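Local coordinates for nuclear inclusion protein A (Tobacco vein mottling virus, PDB 3MMG) that probably acts as a cysteine protease of the 3C type, family C4, built on a chymotrypsin-like double-barrel fold, at residues Ala43-Phe48 against Lys199-Asn204; Arg49-Glu54 against Asn68-Gln73; Lys99-Thr104 against Ile158-Ile163; Ser138-Trp143 against Phe179-Glu184. The protein carries 3 engineered substitutions. All coordinates share one frame; numbering follows the deposited sequence.

How the contacts relate
The four contacts divide between the two beta-barrels of this chymotrypsin-like fold. Contacts 1 and 2 lie at the N-terminal barrel, centres about 8 Å apart, contact 1 holding the C-terminal loop 199-204 against it; Phe48 touches Ser69 and Phe203 touches Arg49. Contact 4 is inside the C-terminal barrel; contact 3 ties the inter-barrel linker to it, about 11 Å between centres, with a probable hydrogen bond from Gln102 to Glu181. His46, hydrogen-bonded to Asp81 and lying against the bound peptide, places contact 1 at the active site; Arg49 of contact 2 also reaches the peptide. Contacts 1 and 4 meet lightly, Asn44 ND2 lying 4.2 Å from Val180 CG1. Contacts 2 and 3 are about 30 Å apart between centres.

Contact 1. Residues Ala43-Phe48 against Lys199-Asn204; sequences ANQHLF and KNWKFN
Gln45 crosses the six-membered end of the Trp201 indole at about a right angle, its CG 3.9 Å from Trp201 CZ2. CG stands anti to the carbonyl carbon and the chain runs on extended, so the amide reaches the rim of the indole rather than its face, and OE1 comes to the edge near the ring plane. The amide and indole planes are 74° apart. A second aromatic closes in from the other segment: Phe203, whose CG is anti to its own backbone N, brings CD1 to 3.8 Å from Gln45 CB. Farther along 43-48, Phe48 CB touches the indole edge at Trp201 CZ3 (3.9 Å).

The polar atoms are joined through water. One water donates to Gln45 OE1 at 2.8 Å and accepts from Asn204 N at 3.0 Å; another donates to Phe48 O at 2.6 Å and accepts from Phe203 N at 2.9 Å. The other end of the Gln45 amide is held as well, since NE2 is hydrogen-bonded to Ile82 O.

His46, next to Gln45 in the 3-10 turn, directs its CB away from 199-204. Its ND1 is hydrogen-bonded to Asp81 and its NE2 to a polar side chain of the bound peptide, the His-Asp pairing expected of a clan PA protease; Ala151, which it touches, occupies the position where the family carries its nucleophilic cysteine. The C-terminal loop thus backs the turn holding the histidine through the indole edge of Trp201, the Phe203 ring and two bridging waters, while Phe203 also packs on an aromatic side chain of the peptide.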
# COMPACT_ATOMS: atom_id res chain seq x y z
N ALA A 43 -0.92 -3.62 3.33
CA ALA A 43 -0.88 -2.24 3.80
C ALA A 43 0.55 -1.83 4.08
O ALA A 43 1.46 -2.64 4.01
CB ALA A 43 -1.75 -2.08 5.06
N ASN A 44 0.75 -0.55 4.41
CA ASN A 44 2.05 -0.11 4.93
C ASN A 44 2.27 -0.66 6.35
O ASN A 44 1.33 -0.69 7.14
CB ASN A 44 2.13 1.41 5.03
CG ASN A 44 1.97 2.09 3.68
OD1 ASN A 44 0.87 2.46 3.30
ND2 ASN A 44 3.07 2.21 2.93
N GLN A 45 3.50 -1.06 6.69
CA GLN A 45 3.82 -1.33 8.12
C GLN A 45 3.49 -0.16 9.04
O GLN A 45 3.02 -0.37 10.17
CB GLN A 45 5.29 -1.71 8.33
CG GLN A 45 5.59 -3.12 7.84
CD GLN A 45 7.02 -3.52 8.10
OE1 GLN A 45 7.68 -2.91 8.92
NE2 GLN A 45 7.49 -4.55 7.42
N HIS A 46 3.67 1.06 8.55
CA HIS A 46 3.46 2.24 9.38
C HIS A 46 2.01 2.53 9.77
O HIS A 46 1.75 3.40 10.61
CB HIS A 46 4.16 3.47 8.81
CG HIS A 46 3.41 4.19 7.72
ND1 HIS A 46 3.73 4.02 6.39
CD2 HIS A 46 2.46 5.15 7.77
CE1 HIS A 46 2.97 4.83 5.66
NE2 HIS A 46 2.19 5.53 6.48
N LEU A 47 1.08 1.77 9.19
CA LEU A 47 -0.30 1.75 9.68
C LEU A 47 -0.34 1.38 11.17
O LEU A 47 -1.23 1.83 11.88
CB LEU A 47 -1.14 0.75 8.87
CG LEU A 47 -2.58 0.47 9.35
CD1 LEU A 47 -3.43 1.73 9.21
CD2 LEU A 47 -3.10 -0.66 8.50
N PHE A 48 0.62 0.59 11.62
CA PHE A 48 0.63 0.11 13.01
C PHE A 48 1.73 0.73 13.87
O PHE A 48 2.17 0.13 14.85
CB PHE A 48 0.68 -1.40 13.04
CG PHE A 48 -0.44 -2.05 12.29
CD1 PHE A 48 -0.20 -2.70 11.09
CD2 PHE A 48 -1.74 -1.96 12.77
CE1 PHE A 48 -1.26 -3.29 10.38
CE2 PHE A 48 -2.80 -2.53 12.07
CZ PHE A 48 -2.57 -3.19 10.88
N LYS A 199 0.87 -13.45 15.50
CA LYS A 199 -0.00 -12.45 16.13
C LYS A 199 0.76 -11.44 16.98
O LYS A 199 0.20 -10.46 17.44
CB LYS A 199 -1.09 -13.11 16.98
CG LYS A 199 -2.29 -13.58 16.19
CD LYS A 199 -3.34 -14.21 17.10
CE LYS A 199 -4.49 -14.78 16.28
NZ LYS A 199 -4.08 -15.98 15.50
N ASN A 200 2.06 -11.68 17.17
CA ASN A 200 2.82 -10.86 18.11
C ASN A 200 3.81 -9.88 17.47
O ASN A 200 4.73 -9.40 18.14
CB ASN A 200 3.48 -11.78 19.15
CG ASN A 200 2.44 -12.51 20.00
OD1 ASN A 200 1.82 -11.91 20.88
ND2 ASN A 200 2.23 -13.79 19.70
N TRP A 201 3.59 -9.59 16.19
CA TRP A 201 4.35 -8.58 15.44
C TRP A 201 4.07 -7.16 15.93
O TRP A 201 2.93 -6.76 16.13
CB TRP A 201 4.05 -8.66 13.94
CG TRP A 201 4.83 -7.65 13.14
CD1 TRP A 201 6.11 -7.79 12.68
CD2 TRP A 201 4.41 -6.33 12.76
NE1 TRP A 201 6.51 -6.65 12.03
CE2 TRP A 201 5.49 -5.73 12.06
CE3 TRP A 201 3.23 -5.59 12.94
CZ2 TRP A 201 5.41 -4.44 11.52
CZ3 TRP A 201 3.16 -4.30 12.42
CH2 TRP A 201 4.24 -3.73 11.72
N LYS A 202 5.14 -6.39 16.08
CA LYS A 202 5.04 -5.01 16.49
C LYS A 202 5.93 -4.18 15.57
O LYS A 202 7.01 -4.64 15.17
CB LYS A 202 5.46 -4.90 17.96
CG LYS A 202 5.50 -3.50 18.52
CD LYS A 202 5.77 -3.55 20.01
CE LYS A 202 6.18 -2.19 20.55
NZ LYS A 202 6.24 -2.20 22.04
N PHE A 203 5.47 -2.98 15.23
CA PHE A 203 6.19 -2.08 14.33
C PHE A 203 7.53 -1.62 14.91
O PHE A 203 7.62 -1.27 16.08
CB PHE A 203 5.35 -0.86 13.96
CG PHE A 203 6.05 0.12 13.05
CD1 PHE A 203 6.24 -0.18 11.70
CD2 PHE A 203 6.53 1.33 13.54
CE1 PHE A 203 6.89 0.72 10.85
CE2 PHE A 203 7.18 2.24 12.70
CZ PHE A 203 7.36 1.93 11.35
N ASN A 204 8.55 -1.62 14.06
CA ASN A 204 9.87 -1.12 14.44
C ASN A 204 10.53 -0.51 13.21
O ASN A 204 10.93 -1.23 12.31
CB ASN A 204 10.71 -2.28 14.98
CG ASN A 204 12.11 -1.84 15.43
OD1 ASN A 204 12.44 -0.65 15.42
ND2 ASN A 204 12.92 -2.80 15.85
O HOH W 1 8.93 -2.81 11.37
O HOH W 2 2.91 -2.05 16.16

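Contact 2. Residues Arg49-Glu54 against Asn68-Gln73; sequences RRNNGE and NSTQLQ
Thr70 turns its side chain toward the 49-54 loop, and each of its atoms has a neighbour there or in its own turn. CB is 4.0 Å from Asn52 OD1. Beyond it the two branches part: OG1 sits between the backbone N and the carbonyl carbon (chi1 59°) and donates to Asn68 OD1 at 2.8 Å, whereas the methyl CG2, beside the backbone N, faces two amide oxygens that come to it from the same side, 3.1 Å from Asn52 OD1 and 3.4 Å from Asn51 OD1. The first of these is a tight fit for a methyl against an oxygen. Asn51 crosses the threonine at about a right angle and Asn52 comes to it obliquely.

Asn68 OD1 is gripped twice. The Thr70 backbone N reaches it at 3.2 Å in the carbonyl plane, on a lone pair, and so makes an Asx turn; the Thr70 hydroxyl approaches from above that plane. The Asn68 amide also passes Asn52 obliquely, the two planes 72° apart. The Gln71 side chain folds back so that NE2 donates to Asn68 O, joining the last residue of the 3-10 turn 69-71 to the residue before it.

A single backbone bond spans the segments, Ser69 N to Gly53 O at 3.1 Å, nearly along the C=O axis. It lies next to the antiparallel, non-hydrogen-bonded pair Glu54 and Asn68, where strands 54-59 and 62-68 run side by side. At the open end of this hairpin, then, one nearly straight backbone bond (167°) joins the chains beside mostly exposed polar side chains, and the internally braced Asn68-Thr70 turn presents its methyl to the loop.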
# COMPACT_ATOMS: atom_id res chain seq x y z
N ARG A 49 2.15 1.93 13.49
CA ARG A 49 3.08 2.72 14.30
C ARG A 49 2.66 2.79 15.76
O ARG A 49 3.49 2.65 16.67
CB ARG A 49 3.13 4.14 13.78
CG ARG A 49 4.00 4.33 12.60
CD ARG A 49 4.07 5.80 12.27
NE ARG A 49 2.79 6.40 11.91
CZ ARG A 49 2.69 7.60 11.33
NH1 ARG A 49 3.79 8.29 11.07
NH2 ARG A 49 1.51 8.12 11.03
N ARG A 50 1.36 3.03 15.97
CA ARG A 50 0.78 3.08 17.30
C ARG A 50 0.14 1.74 17.61
O ARG A 50 -0.67 1.22 16.82
CB ARG A 50 -0.26 4.19 17.41
CG ARG A 50 0.25 5.56 17.00
CD ARG A 50 -0.59 6.66 17.63
NE ARG A 50 0.01 7.97 17.44
CZ ARG A 50 -0.07 8.97 18.32
NH1 ARG A 50 -0.73 8.83 19.46
NH2 ARG A 50 0.53 10.13 18.05
N ASN A 51 0.49 1.18 18.76
CA ASN A 51 -0.08 -0.09 19.21
C ASN A 51 -1.55 -0.01 19.63
O ASN A 51 -2.03 1.05 20.09
CB ASN A 51 0.76 -0.65 20.37
CG ASN A 51 0.45 -2.11 20.65
OD1 ASN A 51 0.41 -2.93 19.74
ND2 ASN A 51 0.21 -2.43 21.93
N ASN A 52 -2.27 -1.12 19.45
CA ASN A 52 -3.64 -1.30 19.96
C ASN A 52 -4.71 -0.34 19.43
O ASN A 52 -5.63 0.05 20.16
CB ASN A 52 -3.66 -1.27 21.51
CG ASN A 52 -3.25 -2.60 22.15
OD1 ASN A 52 -2.41 -3.33 21.61
ND2 ASN A 52 -3.82 -2.90 23.31
N GLY A 53 -4.59 0.05 18.17
CA GLY A 53 -5.68 0.82 17.56
C GLY A 53 -6.79 -0.13 17.14
O GLY A 53 -6.53 -1.31 16.86
N GLU A 54 -8.02 0.38 17.08
CA GLU A 54 -9.16 -0.37 16.51
C GLU A 54 -9.20 -0.12 15.02
O GLU A 54 -9.27 1.03 14.58
CB GLU A 54 -10.49 0.07 17.11
CG GLU A 54 -10.62 -0.13 18.60
CD GLU A 54 -12.06 0.01 19.10
OE1 GLU A 54 -12.89 0.71 18.46
OE2 GLU A 54 -12.35 -0.58 20.17
N ASN A 68 -9.71 -4.34 17.73
CA ASN A 68 -8.32 -4.35 18.15
C ASN A 68 -7.41 -5.14 17.20
O ASN A 68 -7.53 -6.36 17.09
CB ASN A 68 -8.26 -4.93 19.57
CG ASN A 68 -6.96 -4.66 20.28
OD1 ASN A 68 -5.90 -4.59 19.67
ND2 ASN A 68 -7.04 -4.54 21.60
N SER A 69 -6.49 -4.43 16.52
CA SER A 69 -5.65 -5.04 15.48
C SER A 69 -4.62 -6.08 15.98
O SER A 69 -4.16 -6.95 15.22
CB SER A 69 -4.92 -3.95 14.70
OG SER A 69 -3.69 -3.67 15.32
N THR A 70 -4.28 -6.02 17.27
CA THR A 70 -3.27 -6.94 17.82
C THR A 70 -3.69 -8.42 17.83
O THR A 70 -2.87 -9.31 18.04
CB THR A 70 -2.77 -6.50 19.22
OG1 THR A 70 -3.86 -6.43 20.14
CG2 THR A 70 -2.10 -5.14 19.16
N GLN A 71 -4.98 -8.69 17.61
CA GLN A 71 -5.45 -10.06 17.54
C GLN A 71 -5.24 -10.69 16.17
O GLN A 71 -5.46 -11.89 16.01
CB GLN A 71 -6.94 -10.14 17.90
CG GLN A 71 -7.86 -9.47 16.87
CD GLN A 71 -9.30 -9.51 17.29
OE1 GLN A 71 -9.97 -10.53 17.14
NE2 GLN A 71 -9.78 -8.41 17.82
N LEU A 72 -4.85 -9.88 15.19
CA LEU A 72 -4.79 -10.37 13.81
C LEU A 72 -3.44 -10.99 13.48
O LEU A 72 -2.43 -10.51 13.95
CB LEU A 72 -5.06 -9.22 12.85
CG LEU A 72 -6.37 -8.43 13.02
CD1 LEU A 72 -6.31 -7.12 12.23
CD2 LEU A 72 -7.57 -9.25 12.58
N GLN A 73 -3.46 -12.05 12.69
CA GLN A 73 -2.24 -12.65 12.14
C GLN A 73 -1.68 -11.70 11.09
O GLN A 73 -2.43 -11.20 10.24
CB GLN A 73 -2.52 -13.99 11.47
CG GLN A 73 -2.94 -15.08 12.45
CD GLN A 73 -2.79 -16.46 11.86
OE1 GLN A 73 -3.51 -16.83 10.94
NE2 GLN A 73 -1.86 -17.23 12.41

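Contact 3. Residues Lys99-Thr104 against Ile158-Ile163; sequences KFRQPT and IIDGNI. With FMT (formic acid), chain E.
Arg101 grips Asp160 side-on, two nitrogens to two oxygens in a salt bridge. NE gives its hydrogen to Asp160 OD2 at 2.9 Å, on the syn lone pair, and NH2 reaches Asp160 OD1 at 3.0 Å from above the carboxylate plane. Guanidinium and carboxylate meet tip to tip but are turned 62° apart. Asp160 OD1 also accepts from Asn162 N at 3.1 Å, an Asx turn, and Arg101 NH2 has a second acid in Asp107.

The backbones are bridged beside this pair: Ile163 N donates to Lys99 O at 2.9 Å, and Arg101 N to Ile163 O at 3.1 Å. A water links Lys99 N to Gly161 O.

Packing follows around these bonds. Asn162 ND2 lies 3.3 Å from Arg101 CD, the two chains crossing at about a right angle, while Phe100 and Ile163 run side by side, Phe100 CE2 3.9 Å from Ile163 CD1. The end of Lys99 leads away to a formate, probably from the crystallisation liquor. With two carboxylates at one guanidinium, Arg101 very likely stays charged, pinning the inter-barrel linker to the turn before strand 163-171.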
# COMPACT_ATOMS: atom_id res chain seq x y z
N LYS A 99 -2.04 -8.67 -10.31
CA LYS A 99 -0.62 -9.02 -10.46
C LYS A 99 0.28 -7.96 -9.81
O LYS A 99 0.03 -6.75 -9.96
CB LYS A 99 -0.22 -9.16 -11.93
CG LYS A 99 -1.05 -10.20 -12.70
CD LYS A 99 -0.82 -11.60 -12.22
CE LYS A 99 -1.65 -12.58 -13.04
NZ LYS A 99 -2.57 -13.38 -12.17
N PHE A 100 1.32 -8.44 -9.13
CA PHE A 100 2.33 -7.62 -8.44
C PHE A 100 3.70 -7.95 -9.00
O PHE A 100 4.03 -9.12 -9.18
CB PHE A 100 2.37 -7.88 -6.91
CG PHE A 100 1.05 -7.65 -6.20
CD1 PHE A 100 0.04 -8.63 -6.24
CD2 PHE A 100 0.81 -6.47 -5.50
CE1 PHE A 100 -1.19 -8.43 -5.59
CE2 PHE A 100 -0.42 -6.27 -4.83
CZ PHE A 100 -1.42 -7.25 -4.87
N ARG A 101 4.53 -6.94 -9.21
CA ARG A 101 5.94 -7.23 -9.54
C ARG A 101 6.83 -6.08 -9.13
O ARG A 101 6.36 -5.03 -8.77
CB ARG A 101 6.11 -7.52 -11.02
CG ARG A 101 5.85 -6.37 -11.93
CD ARG A 101 6.27 -6.63 -13.38
NE ARG A 101 5.76 -5.55 -14.23
CZ ARG A 101 6.36 -4.36 -14.41
NH1 ARG A 101 7.52 -4.06 -13.83
NH2 ARG A 101 5.77 -3.46 -15.19
N GLN A 102 8.13 -6.29 -9.19
CA GLN A 102 9.05 -5.20 -8.89
C GLN A 102 9.08 -4.21 -10.07
O GLN A 102 9.01 -4.63 -11.24
CB GLN A 102 10.46 -5.76 -8.73
CG GLN A 102 10.71 -6.60 -7.51
CD GLN A 102 12.20 -6.92 -7.43
OE1 GLN A 102 12.72 -7.69 -8.24
NE2 GLN A 102 12.89 -6.31 -6.48
N PRO A 103 9.29 -2.93 -9.80
CA PRO A 103 9.45 -1.96 -10.88
C PRO A 103 10.79 -2.14 -11.58
O PRO A 103 11.73 -2.71 -11.00
CB PRO A 103 9.47 -0.59 -10.18
CG PRO A 103 9.29 -0.84 -8.70
CD PRO A 103 9.44 -2.32 -8.46
N THR A 104 10.87 -1.60 -12.78
CA THR A 104 12.13 -1.53 -13.50
C THR A 104 12.27 -0.13 -14.05
O THR A 104 11.31 0.65 -14.04
CB THR A 104 12.23 -2.52 -14.69
OG1 THR A 104 11.54 -1.98 -15.82
CG2 THR A 104 11.66 -3.89 -14.33
N ILE A 158 2.12 1.62 -16.24
CA ILE A 158 1.37 1.85 -17.48
C ILE A 158 1.90 0.97 -18.63
O ILE A 158 1.35 1.01 -19.76
CB ILE A 158 1.33 3.35 -17.87
CG1 ILE A 158 2.72 4.00 -17.82
CG2 ILE A 158 0.41 4.09 -16.94
CD1 ILE A 158 3.67 3.67 -18.97
N ILE A 159 2.93 0.17 -18.37
CA ILE A 159 3.39 -0.82 -19.36
C ILE A 159 2.44 -2.02 -19.41
O ILE A 159 1.96 -2.40 -20.48
CB ILE A 159 4.84 -1.31 -19.06
CG1 ILE A 159 5.84 -0.13 -18.90
CG2 ILE A 159 5.31 -2.29 -20.14
CD1 ILE A 159 5.95 0.79 -20.12
N ASP A 160 2.16 -2.61 -18.25
CA ASP A 160 1.39 -3.86 -18.19
C ASP A 160 0.30 -3.89 -17.11
O ASP A 160 -0.32 -4.95 -16.88
CB ASP A 160 2.36 -5.04 -18.02
CG ASP A 160 3.13 -4.99 -16.69
OD1 ASP A 160 2.89 -4.06 -15.86
OD2 ASP A 160 4.00 -5.86 -16.50
N GLY A 161 0.05 -2.75 -16.46
CA GLY A 161 -0.98 -2.69 -15.40
C GLY A 161 -0.70 -3.46 -14.12
O GLY A 161 -1.57 -3.59 -13.27
N ASN A 162 0.52 -3.96 -13.94
CA ASN A 162 0.90 -4.61 -12.69
C ASN A 162 1.04 -3.58 -11.56
O ASN A 162 1.42 -2.43 -11.80
CB ASN A 162 2.22 -5.35 -12.83
CG ASN A 162 2.12 -6.67 -13.61
OD1 ASN A 162 1.20 -6.91 -14.43
ND2 ASN A 162 3.09 -7.53 -13.36
N ILE A 163 0.74 -4.01 -10.34
CA ILE A 163 0.97 -3.15 -9.18
C ILE A 163 2.44 -3.26 -8.80
O ILE A 163 2.93 -4.38 -8.59
CB ILE A 163 0.07 -3.57 -8.01
CG1 ILE A 163 -1.42 -3.52 -8.44
CG2 ILE A 163 0.37 -2.73 -6.76
CD1 ILE A 163 -2.36 -4.06 -7.39
C FMT E . -1.19 -12.97 -8.66
O1 FMT E . -2.38 -13.17 -8.91
O2 FMT E . -0.24 -13.60 -9.15
O HOH W 3 -2.61 -5.78 -11.44

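Contact 4. Residues Ser138-Trp143 against Phe179-Glu184; sequences SFWQHW and FVEFPE
Trp140 and Phe179 extend their rings in the same direction with planes only 11° apart, but displaced so that little of one covers the other. What covers the phenyl face is Trp140 CB, 3.8 Å from the Phe179 ring centroid, a CH-pi contact. His142 meets the same phenyl from its edge, His142 CD2 and Phe179 CD2 being 3.8 Å apart; its NE2 is hydrogen-bonded to His167.

The indole and the Glu181 carboxylate are nearly coplanar, 14° apart. Trp140 NE1 donates within its ring plane to the anti lone pair of Glu181 OE1 at 2.8 Å, while OE2 is claimed by Arg80 and Gln102. That buried carboxylate is thus probably ionised. On the other face, Phe139 and Val180 meet more loosely.

The backbones are antiparallel. Trp140 and Phe179 form a hydrogen-bonded pair, Trp140 N to Phe179 O at 2.8 Å and Phe179 N to Trp140 O at 2.9 Å, and Glu181 N adds a bond to Ser138 O at 2.9 Å. In the six-stranded barrel, strand 139-142 runs between 121-133 and 177-181; Ile131 of the former touches both Trp140 and Phe179, and beyond 177-181 lies strand 163-171, whose Ile166 packs on Val180.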
# COMPACT_ATOMS: atom_id res chain seq x y z
N SER A 138 14.04 -0.22 -0.46
CA SER A 138 12.92 -0.65 -1.29
C SER A 138 12.09 0.54 -1.76
O SER A 138 10.96 0.37 -2.26
CB SER A 138 12.07 -1.66 -0.53
OG SER A 138 12.77 -2.90 -0.42
N PHE A 139 12.62 1.75 -1.61
CA PHE A 139 11.87 2.95 -1.98
C PHE A 139 12.21 3.40 -3.40
O PHE A 139 13.37 3.35 -3.82
CB PHE A 139 12.16 4.13 -1.04
CG PHE A 139 11.64 3.95 0.36
CD1 PHE A 139 10.26 3.94 0.63
CD2 PHE A 139 12.53 3.79 1.42
CE1 PHE A 139 9.77 3.77 1.96
CE2 PHE A 139 12.06 3.62 2.75
CZ PHE A 139 10.67 3.61 3.01
N TRP A 140 11.19 3.86 -4.12
CA TRP A 140 11.37 4.51 -5.41
C TRP A 140 10.72 5.88 -5.39
O TRP A 140 9.57 6.03 -4.93
CB TRP A 140 10.68 3.71 -6.52
CG TRP A 140 11.32 2.40 -6.83
CD1 TRP A 140 11.33 1.27 -6.04
CD2 TRP A 140 11.99 2.05 -8.04
NE1 TRP A 140 11.99 0.25 -6.69
CE2 TRP A 140 12.40 0.70 -7.92
CE3 TRP A 140 12.28 2.75 -9.23
CZ2 TRP A 140 13.10 0.03 -8.94
CZ3 TRP A 140 12.98 2.09 -10.25
CH2 TRP A 140 13.36 0.72 -10.10
N GLN A 141 11.41 6.87 -5.91
CA GLN A 141 10.85 8.21 -5.99
C GLN A 141 9.77 8.31 -7.09
O GLN A 141 9.89 7.67 -8.16
CB GLN A 141 11.95 9.25 -6.24
CG GLN A 141 11.48 10.69 -6.07
CD GLN A 141 12.60 11.71 -6.16
OE1 GLN A 141 13.76 11.34 -6.36
NE2 GLN A 141 12.26 12.98 -6.01
N HIS A 142 8.74 9.10 -6.82
CA HIS A 142 7.76 9.45 -7.84
C HIS A 142 7.36 10.92 -7.65
O HIS A 142 7.67 11.52 -6.60
CB HIS A 142 6.53 8.49 -7.81
CG HIS A 142 5.63 8.67 -6.63
ND1 HIS A 142 4.66 9.65 -6.58
CD2 HIS A 142 5.52 7.98 -5.47
CE1 HIS A 142 4.01 9.57 -5.43
NE2 HIS A 142 4.51 8.57 -4.73
N TRP A 143 6.71 11.48 -8.67
CA TRP A 143 6.34 12.90 -8.68
C TRP A 143 4.83 13.19 -8.70
O TRP A 143 4.42 14.28 -9.12
CB TRP A 143 7.07 13.62 -9.82
CG TRP A 143 8.55 13.81 -9.50
CD1 TRP A 143 9.13 14.92 -8.95
CD2 TRP A 143 9.60 12.85 -9.69
NE1 TRP A 143 10.49 14.70 -8.79
CE2 TRP A 143 10.80 13.44 -9.23
CE3 TRP A 143 9.64 11.54 -10.20
CZ2 TRP A 143 12.03 12.78 -9.29
CZ3 TRP A 143 10.88 10.88 -10.26
CH2 TRP A 143 12.05 11.50 -9.79
N PHE A 179 7.41 5.73 -3.09
CA PHE A 179 6.64 4.54 -2.85
C PHE A 179 7.54 3.38 -2.48
O PHE A 179 8.76 3.43 -2.72
CB PHE A 179 5.73 4.20 -4.04
CG PHE A 179 6.41 3.65 -5.27
CD1 PHE A 179 6.63 2.26 -5.41
CD2 PHE A 179 6.76 4.50 -6.33
CE1 PHE A 179 7.18 1.74 -6.58
CE2 PHE A 179 7.30 3.98 -7.53
CZ PHE A 179 7.53 2.60 -7.64
N VAL A 180 6.94 2.34 -1.89
CA VAL A 180 7.73 1.14 -1.51
C VAL A 180 7.35 0.04 -2.48
O VAL A 180 6.16 -0.20 -2.69
CB VAL A 180 7.48 0.66 -0.04
CG1 VAL A 180 5.95 0.59 0.28
CG2 VAL A 180 8.19 -0.68 0.25
N GLU A 181 8.35 -0.62 -3.06
CA GLU A 181 8.12 -1.63 -4.09
C GLU A 181 7.75 -2.97 -3.49
O GLU A 181 8.23 -3.32 -2.42
CB GLU A 181 9.38 -1.80 -4.96
CG GLU A 181 10.59 -2.28 -4.16
CD GLU A 181 11.61 -3.03 -4.99
OE1 GLU A 181 12.15 -2.48 -5.95
OE2 GLU A 181 11.90 -4.19 -4.64
N PHE A 182 6.91 -3.71 -4.21
CA PHE A 182 6.73 -5.13 -3.93
C PHE A 182 7.98 -5.89 -4.31
O PHE A 182 8.68 -5.51 -5.25
CB PHE A 182 5.50 -5.68 -4.67
CG PHE A 182 4.23 -5.20 -4.03
CD1 PHE A 182 3.61 -4.05 -4.50
CD2 PHE A 182 3.76 -5.80 -2.87
CE1 PHE A 182 2.49 -3.53 -3.87
CE2 PHE A 182 2.63 -5.29 -2.21
CZ PHE A 182 2.00 -4.15 -2.71
N PRO A 183 8.28 -6.97 -3.57
CA PRO A 183 9.39 -7.84 -3.91
C PRO A 183 9.02 -8.85 -5.01
O PRO A 183 7.85 -8.98 -5.38
CB PRO A 183 9.63 -8.58 -2.59
CG PRO A 183 8.26 -8.73 -2.02
CD PRO A 183 7.62 -7.39 -2.32
N GLU A 184 10.03 -9.54 -5.52
CA GLU A 184 9.84 -10.61 -6.50
C GLU A 184 8.99 -11.71 -5.87
O GLU A 184 9.12 -11.98 -4.68
CB GLU A 184 11.20 -11.20 -6.87
CG GLU A 184 11.25 -11.94 -8.21
CD GLU A 184 12.62 -12.56 -8.49
OE1 GLU A 184 13.59 -12.33 -7.72
OE2 GLU A 184 12.74 -13.30 -9.50
O HOH W 4 14.08 -3.82 -2.77